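Side-chain contacts in putative pyrazinamidase/nicotinamidase (Streptococcus mutans, PDB 3S2S), which probably hydrolyses amides such as nicotinamide and pyrazinamide, as a zinc-binding member of the isochorismatase family: residues S41-Y46 with D168-H173; K59-I64 with T163-D168; S65-Q70 with V188-A193; A120-K125 with K130-M135. All coordinates share one frame; numbering follows the deposited sequence.

Overall arrangement
Contacts 1 and 2 are wholly buried and share the cacodylate pocket, whereas contacts 3 and 4 lie farther out and keep partly exposed residues. Contact 1 sets the end of strand 37-42 against helix 167-180 and brings polar and sulfur groups to the ligand. Contact 2, whose centre is about 8 Å away, uses the neighbouring strand 159-165 and the start of the same helix; its side chains are purely apolar, and its polar work is left to the backbone. Contact 3 continues this region with alanine-rich packing on helix 65-77. Contact 4, its centre about 17 Å from that of contact 1, meets another part of the sheet and relies on aromatic rings.

Contact 1 of 4, residues S41-Y46 with D168-H173; sequences SIDYTY and DICVLH. With CAD (cacodylic acid), chain F.
Ile42 and Val171 bring their CA atoms within 6.8 Å where the end of a strand meets the first turns of a helix, and just beyond Ile42 the chain bends through an inverse gamma turn centred on Tyr44. Ile42 works with two branches. Its CG2, anti to the backbone N, presses on Cys170 CB at 3.5 Å, while CD1 extends alongside the helix to Val171 CA at 3.9 Å and meets the CG2 methyl of that valine. This apolar contact adjoins the ligand pocket, where Asp43 OD2 lies 3.3 Å from Cys170 SG, and the same oxygen comes within 3.1 Å of the ligand methyl C1. The SG of Cys170, set beside its own backbone N (chi1 -63°), is only 2.3 Å from the arsenic of the cacodylate. Cys170 N donates to ligand O1 (2.7 Å, 159°), so the one residue meets the ligand with its sulfur as well as its backbone amide. Asp43 is itself positioned by a salt bridge from OD2 to Lys137 and by a bond from the amide of the zinc ligand Asp87 to OD1. Asp43, Lys137 and Cys170 are consistent with the Asp-Lys-Cys catalytic triad known from nicotinamidases, and the contact probably illustrates how an alpha/beta fold assembles an active site at the C-terminal ends of parallel strands. Strand 37-42 runs between strands 81-87 and 159-165; Ser41 turns to helix 119-125, Ile42 to helix 167-180, whose His173 bonds His206 of the second subunit.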
loop_
_atom_site.group_PDB
_atom_site.type_symbol
_atom_site.label_atom_id
_atom_site.label_comp_id
_atom_site.label_asym_id
_atom_site.label_seq_id
_atom_site.Cartn_x
_atom_site.Cartn_y
_atom_site.Cartn_z
ATOM N N SER A 41 -15.338 -9.904 10.714
ATOM C CA SER A 41 -16.140 -11.118 10.499
ATOM C C SER A 41 -15.873 -11.606 9.091
ATOM O O SER A 41 -16.367 -11.030 8.112
ATOM C CB SER A 41 -17.630 -10.834 10.699
ATOM O OG SER A 41 -18.388 -12.043 10.652
ATOM N N ILE A 42 -15.056 -12.650 8.982
ATOM C CA ILE A 42 -14.505 -13.004 7.674
ATOM C C ILE A 42 -15.241 -14.174 7.026
ATOM O O ILE A 42 -15.167 -15.305 7.504
ATOM C CB ILE A 42 -13.016 -13.335 7.785
ATOM C CG1 ILE A 42 -12.268 -12.190 8.482
ATOM C CG2 ILE A 42 -12.394 -13.635 6.396
ATOM C CD1 ILE A 42 -10.826 -12.550 8.780
ATOM N N ASP A 43 -15.969 -13.881 5.948
ATOM C CA ASP A 43 -16.530 -14.915 5.048
ATOM C C ASP A 43 -17.399 -15.974 5.675
ATOM O O ASP A 43 -17.416 -17.106 5.187
ATOM C CB ASP A 43 -15.402 -15.617 4.272
ATOM C CG ASP A 43 -14.843 -14.754 3.144
ATOM O OD1 ASP A 43 -15.626 -13.973 2.592
ATOM O OD2 ASP A 43 -13.648 -14.906 2.811
ATOM N N TYR A 44 -18.125 -15.636 6.735
ATOM C CA TYR A 44 -18.970 -16.639 7.379
ATOM C C TYR A 44 -20.307 -16.764 6.652
ATOM O O TYR A 44 -21.384 -16.443 7.190
ATOM C CB TYR A 44 -19.139 -16.363 8.883
ATOM C CG TYR A 44 -19.551 -17.619 9.606
ATOM C CD1 TYR A 44 -18.642 -18.663 9.783
ATOM C CD2 TYR A 44 -20.855 -17.778 10.069
ATOM C CE1 TYR A 44 -19.033 -19.852 10.417
ATOM C CE2 TYR A 44 -21.254 -18.957 10.715
ATOM C CZ TYR A 44 -20.333 -19.977 10.883
ATOM O OH TYR A 44 -20.741 -21.148 11.505
ATOM N N THR A 45 -20.230 -17.219 5.402
ATOM C CA THR A 45 -21.405 -17.241 4.541
ATOM C C THR A 45 -21.827 -18.661 4.169
ATOM O O THR A 45 -21.104 -19.643 4.386
ATOM C CB THR A 45 -21.148 -16.478 3.223
ATOM O OG1 THR A 45 -20.122 -17.152 2.484
ATOM C CG2 THR A 45 -20.736 -15.010 3.491
ATOM N N TYR A 46 -23.017 -18.759 3.587
ATOM C CA TYR A 46 -23.546 -20.058 3.186
ATOM C C TYR A 46 -22.599 -20.877 2.317
ATOM O O TYR A 46 -22.409 -22.075 2.553
ATOM C CB TYR A 46 -24.908 -19.891 2.515
ATOM C CG TYR A 46 -26.044 -20.022 3.507
ATOM C CD1 TYR A 46 -26.266 -19.047 4.483
ATOM C CD2 TYR A 46 -26.891 -21.120 3.470
ATOM C CE1 TYR A 46 -27.294 -19.169 5.404
ATOM C CE2 TYR A 46 -27.932 -21.253 4.391
ATOM C CZ TYR A 46 -28.134 -20.278 5.347
ATOM O OH TYR A 46 -29.173 -20.422 6.254
ATOM N N ASP A 168 -6.784 -20.920 7.887
ATOM C CA ASP A 168 -5.504 -20.970 7.182
ATOM C C ASP A 168 -5.478 -20.235 5.844
ATOM O O ASP A 168 -4.437 -20.213 5.186
ATOM C CB ASP A 168 -5.079 -22.436 6.965
ATOM C CG ASP A 168 -6.115 -23.225 6.187
ATOM O OD1 ASP A 168 -7.288 -23.232 6.613
ATOM O OD2 ASP A 168 -5.770 -23.818 5.137
ATOM N N ILE A 169 -6.600 -19.636 5.422
ATOM C CA ILE A 169 -6.596 -18.875 4.176
ATOM C C ILE A 169 -7.060 -17.435 4.460
ATOM O O ILE A 169 -6.223 -16.554 4.706
ATOM C CB ILE A 169 -7.420 -19.563 3.070
ATOM C CG1 ILE A 169 -6.863 -20.975 2.847
ATOM C CG2 ILE A 169 -7.374 -18.747 1.778
ATOM C CD1 ILE A 169 -7.717 -21.831 1.914
ATOM N N CYS A 170 -8.364 -17.172 4.465
ATOM C CA CYS A 170 -8.791 -15.772 4.652
ATOM C C CYS A 170 -8.446 -15.154 6.005
ATOM O O CYS A 170 -8.085 -13.968 6.095
ATOM C CB CYS A 170 -10.280 -15.574 4.309
ATOM S SG CYS A 170 -10.576 -15.948 2.537
ATOM N N VAL A 171 -8.544 -15.943 7.067
ATOM C CA VAL A 171 -8.186 -15.429 8.372
ATOM C C VAL A 171 -6.683 -15.192 8.410
ATOM O O VAL A 171 -6.237 -14.122 8.811
ATOM C CB VAL A 171 -8.621 -16.406 9.470
ATOM C CG1 VAL A 171 -8.147 -15.917 10.822
ATOM C CG2 VAL A 171 -10.172 -16.571 9.449
ATOM N N LEU A 172 -5.897 -16.185 7.984
ATOM C CA LEU A 172 -4.424 -16.026 7.944
ATOM C C LEU A 172 -3.953 -14.841 7.093
ATOM O O LEU A 172 -3.136 -14.034 7.551
ATOM C CB LEU A 172 -3.755 -17.321 7.460
ATOM C CG LEU A 172 -2.222 -17.287 7.431
ATOM C CD1 LEU A 172 -1.697 -17.059 8.814
ATOM C CD2 LEU A 172 -1.706 -18.623 6.877
ATOM N N HIS A 173 -4.466 -14.710 5.867
ATOM C CA HIS A 173 -4.023 -13.604 5.015
ATOM C C HIS A 173 -4.412 -12.270 5.650
ATOM O O HIS A 173 -3.638 -11.306 5.621
ATOM C CB HIS A 173 -4.643 -13.698 3.631
ATOM C CG HIS A 173 -4.027 -14.749 2.751
ATOM N ND1 HIS A 173 -3.985 -14.629 1.380
ATOM C CD2 HIS A 173 -3.460 -15.942 3.044
ATOM C CE1 HIS A 173 -3.410 -15.705 0.863
ATOM N NE2 HIS A 173 -3.087 -16.520 1.854
HETATM AS AS CAD F . -11.367 -18.079 2.604
HETATM C C1 CAD F . -13.259 -17.954 3.053
HETATM C C2 CAD F . -11.107 -18.953 0.848
HETATM O O1 CAD F . -10.452 -18.696 3.811
#

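Contact 2 of 4, residues K59-I64 with T163-D168; sequences KPAQAI and TGVLTD. With CAD (cacodylic acid), chain F.
Ile64 holds CG1 between its backbone N and carbonyl carbon (chi1 68°) and then runs on extended (chi2 167°), which carries CD1 across to Gly164 and Val165. Val165 answers with CG1, turned to lie beside its own backbone N. The contact belongs to the isochorismatase-like alpha/beta fold, where the short helix 59-62 packs against the end of the parallel strand 159-165. The CG1 methyl of Val165 receives two partners, Ala61 CB at 4.2 Å and Ile64 CD1 at 4.4 Å. CD1 also rests 4.2 Å from Gly164 O. All four residues are buried, and Ala61 turns its CB toward Val165. No hydrogen bond joins the two segments, although Ala61 O accepts one from Tyr44 OH. Strand and helix 167-180 are joined by a cis peptide between Val165 and Leu166, a feature known from this family. Beyond it the Leu166 amide faces the ligand, and with Cys170 N it forms a pair of donors consistent with an oxyanion hole. Leu166 N reaches cacodylate O1 at 2.7 Å in a nearly straight bond, 173° at the hydrogen.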
loop_
_atom_site.group_PDB
_atom_site.type_symbol
_atom_site.label_atom_id
_atom_site.label_comp_id
_atom_site.label_asym_id
_atom_site.label_seq_id
_atom_site.Cartn_x
_atom_site.Cartn_y
_atom_site.Cartn_z
ATOM N N LYS A 59 -19.011 -29.381 8.539
ATOM C CA LYS A 59 -19.303 -29.458 9.977
ATOM C C LYS A 59 -18.381 -28.625 10.881
ATOM O O LYS A 59 -18.863 -27.982 11.806
ATOM C CB LYS A 59 -19.370 -30.917 10.469
ATOM C CG LYS A 59 -20.754 -31.560 10.335
ATOM C CD LYS A 59 -21.403 -31.218 9.004
ATOM C CE LYS A 59 -22.705 -31.966 8.812
ATOM N NZ LYS A 59 -23.475 -32.011 10.080
ATOM N N PRO A 60 -17.057 -28.620 10.616
ATOM C CA PRO A 60 -16.206 -27.787 11.475
ATOM C C PRO A 60 -16.596 -26.308 11.407
ATOM O O PRO A 60 -16.529 -25.606 12.418
ATOM C CB PRO A 60 -14.802 -27.981 10.883
ATOM C CG PRO A 60 -14.864 -29.288 10.198
ATOM C CD PRO A 60 -16.270 -29.453 9.691
ATOM N N ALA A 61 -16.987 -25.832 10.232
ATOM C CA ALA A 61 -17.376 -24.421 10.115
ATOM C C ALA A 61 -18.739 -24.193 10.756
ATOM O O ALA A 61 -18.968 -23.171 11.408
ATOM C CB ALA A 61 -17.383 -23.970 8.657
ATOM N N GLN A 62 -19.643 -25.167 10.614
ATOM C CA GLN A 62 -20.969 -25.014 11.212
ATOM C C GLN A 62 -20.857 -25.018 12.730
ATOM O O GLN A 62 -21.649 -24.388 13.424
ATOM C CB GLN A 62 -21.906 -26.135 10.752
ATOM C CG GLN A 62 -22.343 -26.021 9.295
ATOM C CD GLN A 62 -22.671 -27.366 8.685
ATOM O OE1 GLN A 62 -23.077 -28.294 9.388
ATOM N NE2 GLN A 62 -22.507 -27.481 7.368
ATOM N N ALA A 63 -19.850 -25.720 13.237
ATOM C CA ALA A 63 -19.687 -25.876 14.673
ATOM C C ALA A 63 -19.486 -24.550 15.397
ATOM O O ALA A 63 -19.819 -24.436 16.585
ATOM C CB ALA A 63 -18.549 -26.842 14.984
ATOM N N ILE A 64 -18.967 -23.541 14.697
ATOM C CA ILE A 64 -18.716 -22.261 15.348
ATOM C C ILE A 64 -19.855 -21.260 15.240
ATOM O O ILE A 64 -19.717 -20.119 15.681
ATOM C CB ILE A 64 -17.402 -21.593 14.858
ATOM C CG1 ILE A 64 -17.510 -21.138 13.393
ATOM C CG2 ILE A 64 -16.229 -22.547 15.050
ATOM C CD1 ILE A 64 -16.357 -20.189 12.967
ATOM N N THR A 163 -12.367 -13.217 13.359
ATOM C CA THR A 163 -13.285 -14.346 13.453
ATOM C C THR A 163 -13.630 -14.768 12.034
ATOM O O THR A 163 -13.483 -13.982 11.103
ATOM C CB THR A 163 -14.628 -13.950 14.137
ATOM O OG1 THR A 163 -15.327 -12.981 13.318
ATOM C CG2 THR A 163 -14.393 -13.369 15.538
ATOM N N GLY A 164 -14.118 -15.996 11.876
ATOM C CA GLY A 164 -14.609 -16.426 10.573
ATOM C C GLY A 164 -13.829 -17.591 10.000
ATOM O O GLY A 164 -13.238 -18.361 10.749
ATOM N N VAL A 165 -13.820 -17.707 8.673
ATOM C CA VAL A 165 -13.260 -18.870 7.972
ATOM C C VAL A 165 -12.500 -18.393 6.729
ATOM O O VAL A 165 -12.727 -17.276 6.271
ATOM C CB VAL A 165 -14.391 -19.875 7.549
ATOM C CG1 VAL A 165 -15.104 -20.444 8.779
ATOM C CG2 VAL A 165 -15.382 -19.190 6.637
ATOM N N LEU A 166 -11.567 -19.194 6.196
ATOM C CA LEU A 166 -11.045 -20.389 6.840
ATOM C C LEU A 166 -9.791 -19.928 7.583
ATOM O O LEU A 166 -9.097 -18.989 7.141
ATOM C CB LEU A 166 -10.633 -21.426 5.794
ATOM C CG LEU A 166 -11.700 -22.093 4.920
ATOM C CD1 LEU A 166 -11.025 -23.174 4.082
ATOM C CD2 LEU A 166 -12.770 -22.688 5.779
ATOM N N THR A 167 -9.480 -20.585 8.688
ATOM C CA THR A 167 -8.381 -20.146 9.550
ATOM C C THR A 167 -7.075 -19.967 8.776
ATOM O O THR A 167 -6.347 -18.982 8.989
ATOM C CB THR A 167 -8.147 -21.177 10.669
ATOM O OG1 THR A 167 -9.415 -21.642 11.144
ATOM C CG2 THR A 167 -7.390 -20.552 11.822
ATOM N N ASP A 168 -6.784 -20.920 7.887
ATOM C CA ASP A 168 -5.504 -20.970 7.182
ATOM C C ASP A 168 -5.478 -20.235 5.844
ATOM O O ASP A 168 -4.437 -20.213 5.186
ATOM C CB ASP A 168 -5.079 -22.436 6.965
ATOM C CG ASP A 168 -6.115 -23.225 6.187
ATOM O OD1 ASP A 168 -7.288 -23.232 6.613
ATOM O OD2 ASP A 168 -5.770 -23.818 5.137
HETATM AS AS CAD F . -11.367 -18.079 2.604
HETATM C C1 CAD F . -13.259 -17.954 3.053
HETATM C C2 CAD F . -11.107 -18.953 0.848
HETATM O O1 CAD F . -10.452 -18.696 3.811
#

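Contact 3 of 4, residues S65-Q70 with V188-A193; sequences SKAIAQ and VQSAVA
Ile68 and Ala191 make the tight, buried half of this contact, where a helix lies directly against a turn and their CA atoms come within 4.6 Å of each other. Ala191 CB sits 3.8 Å from Ile68 CA and 4.0 Å from Ile68 CB, so a single methyl is pressed on the helix backbone itself. With CG1 anti to the backbone N (chi1 -168°), Ile68 sends its longer branch past that methyl, and CD1 ends 3.8 Å from Ala191 O. Both residues also touch Thr163 of the central strand 159-165. The outer side lies toward solvent yet touches closely at one point: partly exposed Ala67 directs its CB at the carbonyl of Ser190, 3.3 Å from its O. The OG of exposed Ser190 stands 4.0 Å from the same methyl.

The 188-193 segment is shaped by two overlapping type I beta turns, the first closed by a bond from Ala191 N to Val188 O (2.9 Å). They lead from strand 184-188 into 192-193, whose parallel pairing with strand 159-165 includes the bond from Gly164 N to Ala191 O. Helix 65-77 thus covers a corner of the sheet, away from the ligand and zinc sites. Because no hydrogen bond crosses between the segments, the fit rests on van der Waals contact, and the small methyl of Ala191 is consistent with the close approach of the turn to the backbone of Ile68.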
loop_
_atom_site.group_PDB
_atom_site.type_symbol
_atom_site.label_atom_id
_atom_site.label_comp_id
_atom_site.label_asym_id
_atom_site.label_seq_id
_atom_site.Cartn_x
_atom_site.Cartn_y
_atom_site.Cartn_z
ATOM N N SER A 65 -20.979 -21.685 14.676
ATOM C CA SER A 65 -22.049 -20.735 14.358
ATOM C C SER A 65 -22.574 -19.953 15.575
ATOM O O SER A 65 -22.761 -18.740 15.513
ATOM C CB SER A 65 -23.186 -21.425 13.606
ATOM O OG SER A 65 -24.235 -20.509 13.345
ATOM N N LYS A 66 -22.818 -20.638 16.685
ATOM C CA LYS A 66 -23.310 -19.946 17.875
ATOM C C LYS A 66 -22.225 -19.058 18.478
ATOM O O LYS A 66 -22.482 -17.912 18.850
ATOM C CB LYS A 66 -23.785 -20.959 18.920
ATOM C CG LYS A 66 -24.633 -22.069 18.329
ATOM C CD LYS A 66 -26.069 -22.021 18.822
ATOM C CE LYS A 66 -26.182 -22.463 20.275
ATOM N NZ LYS A 66 -27.602 -22.618 20.710
ATOM N N ALA A 67 -21.004 -19.578 18.558
ATOM C CA ALA A 67 -19.906 -18.835 19.167
ATOM C C ALA A 67 -19.591 -17.555 18.389
ATOM O O ALA A 67 -19.355 -16.505 18.982
ATOM C CB ALA A 67 -18.647 -19.696 19.247
ATOM N N ILE A 68 -19.544 -17.654 17.065
ATOM C CA ILE A 68 -19.150 -16.485 16.290
ATOM C C ILE A 68 -20.251 -15.427 16.406
ATOM O O ILE A 68 -19.965 -14.242 16.482
ATOM C CB ILE A 68 -18.791 -16.825 14.804
ATOM C CG1 ILE A 68 -18.117 -15.627 14.127
ATOM C CG2 ILE A 68 -20.035 -17.267 14.018
ATOM C CD1 ILE A 68 -17.590 -15.962 12.736
ATOM N N ALA A 69 -21.516 -15.847 16.463
ATOM C CA ALA A 69 -22.579 -14.864 16.679
ATOM C C ALA A 69 -22.457 -14.205 18.054
ATOM O O ALA A 69 -22.583 -12.984 18.194
ATOM C CB ALA A 69 -23.975 -15.497 16.492
ATOM N N GLN A 70 -22.207 -15.011 19.075
ATOM C CA GLN A 70 -22.130 -14.478 20.427
ATOM C C GLN A 70 -20.965 -13.524 20.610
ATOM O O GLN A 70 -21.107 -12.486 21.253
ATOM C CB GLN A 70 -22.075 -15.609 21.452
ATOM C CG GLN A 70 -23.403 -16.301 21.592
ATOM C CD GLN A 70 -23.317 -17.578 22.400
ATOM O OE1 GLN A 70 -22.243 -18.163 22.557
ATOM N NE2 GLN A 70 -24.456 -18.023 22.910
ATOM N N VAL A 188 -10.150 -15.226 17.977
ATOM C CA VAL A 188 -11.032 -15.912 18.915
ATOM C C VAL A 188 -11.097 -17.377 18.501
ATOM O O VAL A 188 -11.693 -17.700 17.482
ATOM C CB VAL A 188 -12.445 -15.296 18.885
ATOM C CG1 VAL A 188 -13.396 -16.021 19.874
ATOM C CG2 VAL A 188 -12.369 -13.790 19.164
ATOM N N GLN A 189 -10.448 -18.262 19.260
ATOM C CA GLN A 189 -10.287 -19.634 18.792
ATOM C C GLN A 189 -11.617 -20.343 18.529
ATOM O O GLN A 189 -11.732 -21.136 17.588
ATOM C CB GLN A 189 -9.421 -20.475 19.757
ATOM C CG GLN A 189 -9.217 -21.905 19.245
ATOM C CD GLN A 189 -8.116 -22.666 19.971
ATOM O OE1 GLN A 189 -7.384 -22.107 20.788
ATOM N NE2 GLN A 189 -7.987 -23.952 19.657
ATOM N N SER A 190 -12.619 -20.056 19.357
ATOM C CA SER A 190 -13.912 -20.732 19.240
ATOM C C SER A 190 -14.741 -20.169 18.096
ATOM O O SER A 190 -15.831 -20.662 17.805
ATOM C CB SER A 190 -14.687 -20.591 20.554
ATOM O OG SER A 190 -14.968 -19.227 20.830
ATOM N N ALA A 191 -14.216 -19.136 17.440
ATOM C CA ALA A 191 -14.965 -18.479 16.364
ATOM C C ALA A 191 -14.174 -18.386 15.057
ATOM O O ALA A 191 -14.416 -17.490 14.241
ATOM C CB ALA A 191 -15.403 -17.099 16.817
ATOM N N VAL A 192 -13.236 -19.304 14.856
ATOM C CA VAL A 192 -12.572 -19.474 13.561
ATOM C C VAL A 192 -12.560 -20.958 13.257
ATOM O O VAL A 192 -12.603 -21.777 14.182
ATOM C CB VAL A 192 -11.110 -18.933 13.516
ATOM C CG1 VAL A 192 -11.094 -17.409 13.594
ATOM C CG2 VAL A 192 -10.241 -19.549 14.609
ATOM N N ALA A 193 -12.544 -21.316 11.975
ATOM C CA ALA A 193 -12.505 -22.735 11.598
ATOM C C ALA A 193 -11.947 -22.967 10.202
ATOM O O ALA A 193 -11.962 -22.071 9.370
ATOM C CB ALA A 193 -13.903 -23.359 11.702
#

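Contact 4 of 4, residues A120-K125 with K130-M135; sequences ADFYQK and KRVFWM
Tyr123 meets Trp134 with the face of its ring turned to the edge of the indole, the central feature of a helix-on-sheet contact in this alpha/beta fold. Helix 119-125 belongs to the beta-alpha-beta connection between the parallel neighbours 81-87 and 132-137, and the axes of segments 120-125 and 132-135 run at 109° to each other, 9.7 Å apart at closest. The edge-to-face pair is inclined rather than perpendicular: the planes stand at 52°, with 5.3 Å between the centroids of the Tyr123 ring and the Trp134 six-membered ring. Within it, Trp134 CE3 lies 4.0 Å above the Tyr123 plane, over the ring centre. Tyr123 gets there because its CG is anti to the backbone N (chi1 180°), which swings the ring off the side of the helix and on toward the strand.

Val132 offers one methyl to each of the two helix aromatics. Its CG1 reaches Tyr123 CD1 at 4.2 Å, and its CG2 reaches Phe122 CE2 at the same separation. Phe84, on the adjoining strand, continues the cluster by packing edge-to-face with Tyr123, while Phe122 stacks with His126. Trp134 is steadied at its polar end by the bond from NE1 to Asp136 OD1. At the far end of the phenol the hydroxyl meets carbon across the contact: Tyr123 OH lies 3.5 Å from Trp134 CB.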
loop_
_atom_site.group_PDB
_atom_site.type_symbol
_atom_site.label_atom_id
_atom_site.label_comp_id
_atom_site.label_asym_id
_atom_site.label_seq_id
_atom_site.Cartn_x
_atom_site.Cartn_y
_atom_site.Cartn_z
ATOM N N ALA A 120 -26.454 -13.594 10.638
ATOM C CA ALA A 120 -27.332 -12.971 9.648
ATOM C C ALA A 120 -28.351 -12.041 10.324
ATOM O O ALA A 120 -28.634 -10.962 9.828
ATOM C CB ALA A 120 -28.045 -14.026 8.815
ATOM N N ASP A 121 -28.914 -12.474 11.448
ATOM C CA ASP A 121 -29.845 -11.632 12.192
ATOM C C ASP A 121 -29.135 -10.400 12.744
ATOM O O ASP A 121 -29.677 -9.290 12.685
ATOM C CB ASP A 121 -30.510 -12.420 13.331
ATOM N N PHE A 122 -27.921 -10.582 13.271
ATOM C CA PHE A 122 -27.148 -9.437 13.743
ATOM C C PHE A 122 -26.982 -8.408 12.631
ATOM O O PHE A 122 -27.246 -7.219 12.829
ATOM C CB PHE A 122 -25.771 -9.842 14.290
ATOM C CG PHE A 122 -24.965 -8.679 14.758
ATOM C CD1 PHE A 122 -25.023 -8.253 16.083
ATOM C CD2 PHE A 122 -24.167 -7.975 13.862
ATOM C CE1 PHE A 122 -24.278 -7.144 16.510
ATOM C CE2 PHE A 122 -23.432 -6.859 14.278
ATOM C CZ PHE A 122 -23.484 -6.450 15.601
ATOM N N TYR A 123 -26.541 -8.853 11.456
ATOM C CA TYR A 123 -26.309 -7.894 10.389
ATOM C C TYR A 123 -27.611 -7.195 9.985
ATOM O O TYR A 123 -27.651 -5.966 9.838
ATOM C CB TYR A 123 -25.628 -8.520 9.166
ATOM C CG TYR A 123 -25.439 -7.467 8.115
ATOM C CD1 TYR A 123 -24.505 -6.464 8.290
ATOM C CD2 TYR A 123 -26.250 -7.431 6.985
ATOM C CE1 TYR A 123 -24.355 -5.455 7.339
ATOM C CE2 TYR A 123 -26.098 -6.448 6.037
ATOM C CZ TYR A 123 -25.155 -5.465 6.225
ATOM O OH TYR A 123 -25.005 -4.480 5.287
ATOM N N GLN A 124 -28.671 -7.971 9.797
ATOM C CA GLN A 124 -29.940 -7.382 9.404
ATOM C C GLN A 124 -30.367 -6.311 10.406
ATOM O O GLN A 124 -30.810 -5.234 10.006
ATOM C CB GLN A 124 -31.025 -8.454 9.236
ATOM N N LYS A 125 -30.202 -6.591 11.701
ATOM C CA LYS A 125 -30.661 -5.662 12.739
ATOM C C LYS A 125 -29.810 -4.404 12.804
ATOM O O LYS A 125 -30.254 -3.363 13.277
ATOM C CB LYS A 125 -30.706 -6.345 14.113
ATOM C CG LYS A 125 -31.879 -7.320 14.270
ATOM C CD LYS A 125 -31.821 -8.113 15.568
ATOM C CE LYS A 125 -33.004 -9.082 15.660
ATOM N NZ LYS A 125 -33.020 -9.870 16.927
ATOM N N LYS A 130 -24.034 2.956 12.322
ATOM C CA LYS A 130 -22.764 3.613 11.991
ATOM C C LYS A 130 -21.545 2.759 12.324
ATOM O O LYS A 130 -20.486 2.948 11.725
ATOM C CB LYS A 130 -22.621 4.945 12.746
ATOM C CG LYS A 130 -23.444 6.112 12.241
ATOM C CD LYS A 130 -23.470 7.201 13.320
ATOM C CE LYS A 130 -23.066 8.571 12.790
ATOM N NZ LYS A 130 -24.199 9.302 12.158
ATOM N N ARG A 131 -21.690 1.833 13.275
ATOM C CA ARG A 131 -20.547 1.061 13.747
ATOM C C ARG A 131 -20.418 -0.296 13.073
ATOM O O ARG A 131 -19.491 -1.039 13.377
ATOM C CB ARG A 131 -20.622 0.866 15.268
ATOM C CG ARG A 131 -20.578 2.167 16.063
ATOM C CD ARG A 131 -21.141 1.946 17.455
ATOM N NE ARG A 131 -20.469 0.799 18.026
ATOM C CZ ARG A 131 -20.948 0.009 18.976
ATOM N NH1 ARG A 131 -22.138 0.230 19.543
ATOM N NH2 ARG A 131 -20.201 -1.009 19.367
ATOM N N VAL A 132 -21.331 -0.605 12.159
ATOM C CA VAL A 132 -21.344 -1.913 11.506
ATOM C C VAL A 132 -21.195 -1.738 9.992
ATOM O O VAL A 132 -21.929 -0.949 9.372
ATOM C CB VAL A 132 -22.623 -2.680 11.846
ATOM C CG1 VAL A 132 -22.640 -4.022 11.120
ATOM C CG2 VAL A 132 -22.721 -2.851 13.373
ATOM N N PHE A 133 -20.236 -2.456 9.410
ATOM C CA PHE A 133 -19.879 -2.285 8.010
ATOM C C PHE A 133 -19.971 -3.587 7.245
ATOM O O PHE A 133 -19.686 -4.667 7.796
ATOM C CB PHE A 133 -18.429 -1.802 7.901
ATOM C CG PHE A 133 -18.168 -0.501 8.596
ATOM C CD1 PHE A 133 -18.106 0.679 7.880
ATOM C CD2 PHE A 133 -18.000 -0.462 9.980
ATOM C CE1 PHE A 133 -17.879 1.888 8.533
ATOM C CE2 PHE A 133 -17.770 0.733 10.630
ATOM C CZ PHE A 133 -17.715 1.911 9.902
ATOM N N TRP A 134 -20.356 -3.480 5.976
ATOM C CA TRP A 134 -20.251 -4.593 5.042
ATOM C C TRP A 134 -19.278 -4.190 3.952
ATOM O O TRP A 134 -19.419 -3.117 3.342
ATOM C CB TRP A 134 -21.608 -4.904 4.405
ATOM C CG TRP A 134 -21.558 -6.037 3.387
ATOM C CD1 TRP A 134 -21.115 -5.958 2.093
ATOM C CD2 TRP A 134 -22.008 -7.388 3.569
ATOM N NE1 TRP A 134 -21.239 -7.178 1.473
ATOM C CE2 TRP A 134 -21.786 -8.073 2.354
ATOM C CE3 TRP A 134 -22.571 -8.092 4.648
ATOM C CZ2 TRP A 134 -22.109 -9.425 2.179
ATOM C CZ3 TRP A 134 -22.896 -9.436 4.474
ATOM C CH2 TRP A 134 -22.656 -10.091 3.251
ATOM N N MET A 135 -18.270 -5.027 3.718
ATOM C CA MET A 135 -17.265 -4.758 2.705
ATOM C C MET A 135 -17.118 -5.941 1.789
ATOM O O MET A 135 -16.792 -7.026 2.238
ATOM C CB MET A 135 -15.894 -4.490 3.353
ATOM C CG MET A 135 -15.834 -3.182 4.053
ATOM S SD MET A 135 -14.181 -3.006 4.761
ATOM C CE MET A 135 -14.366 -1.338 5.392
#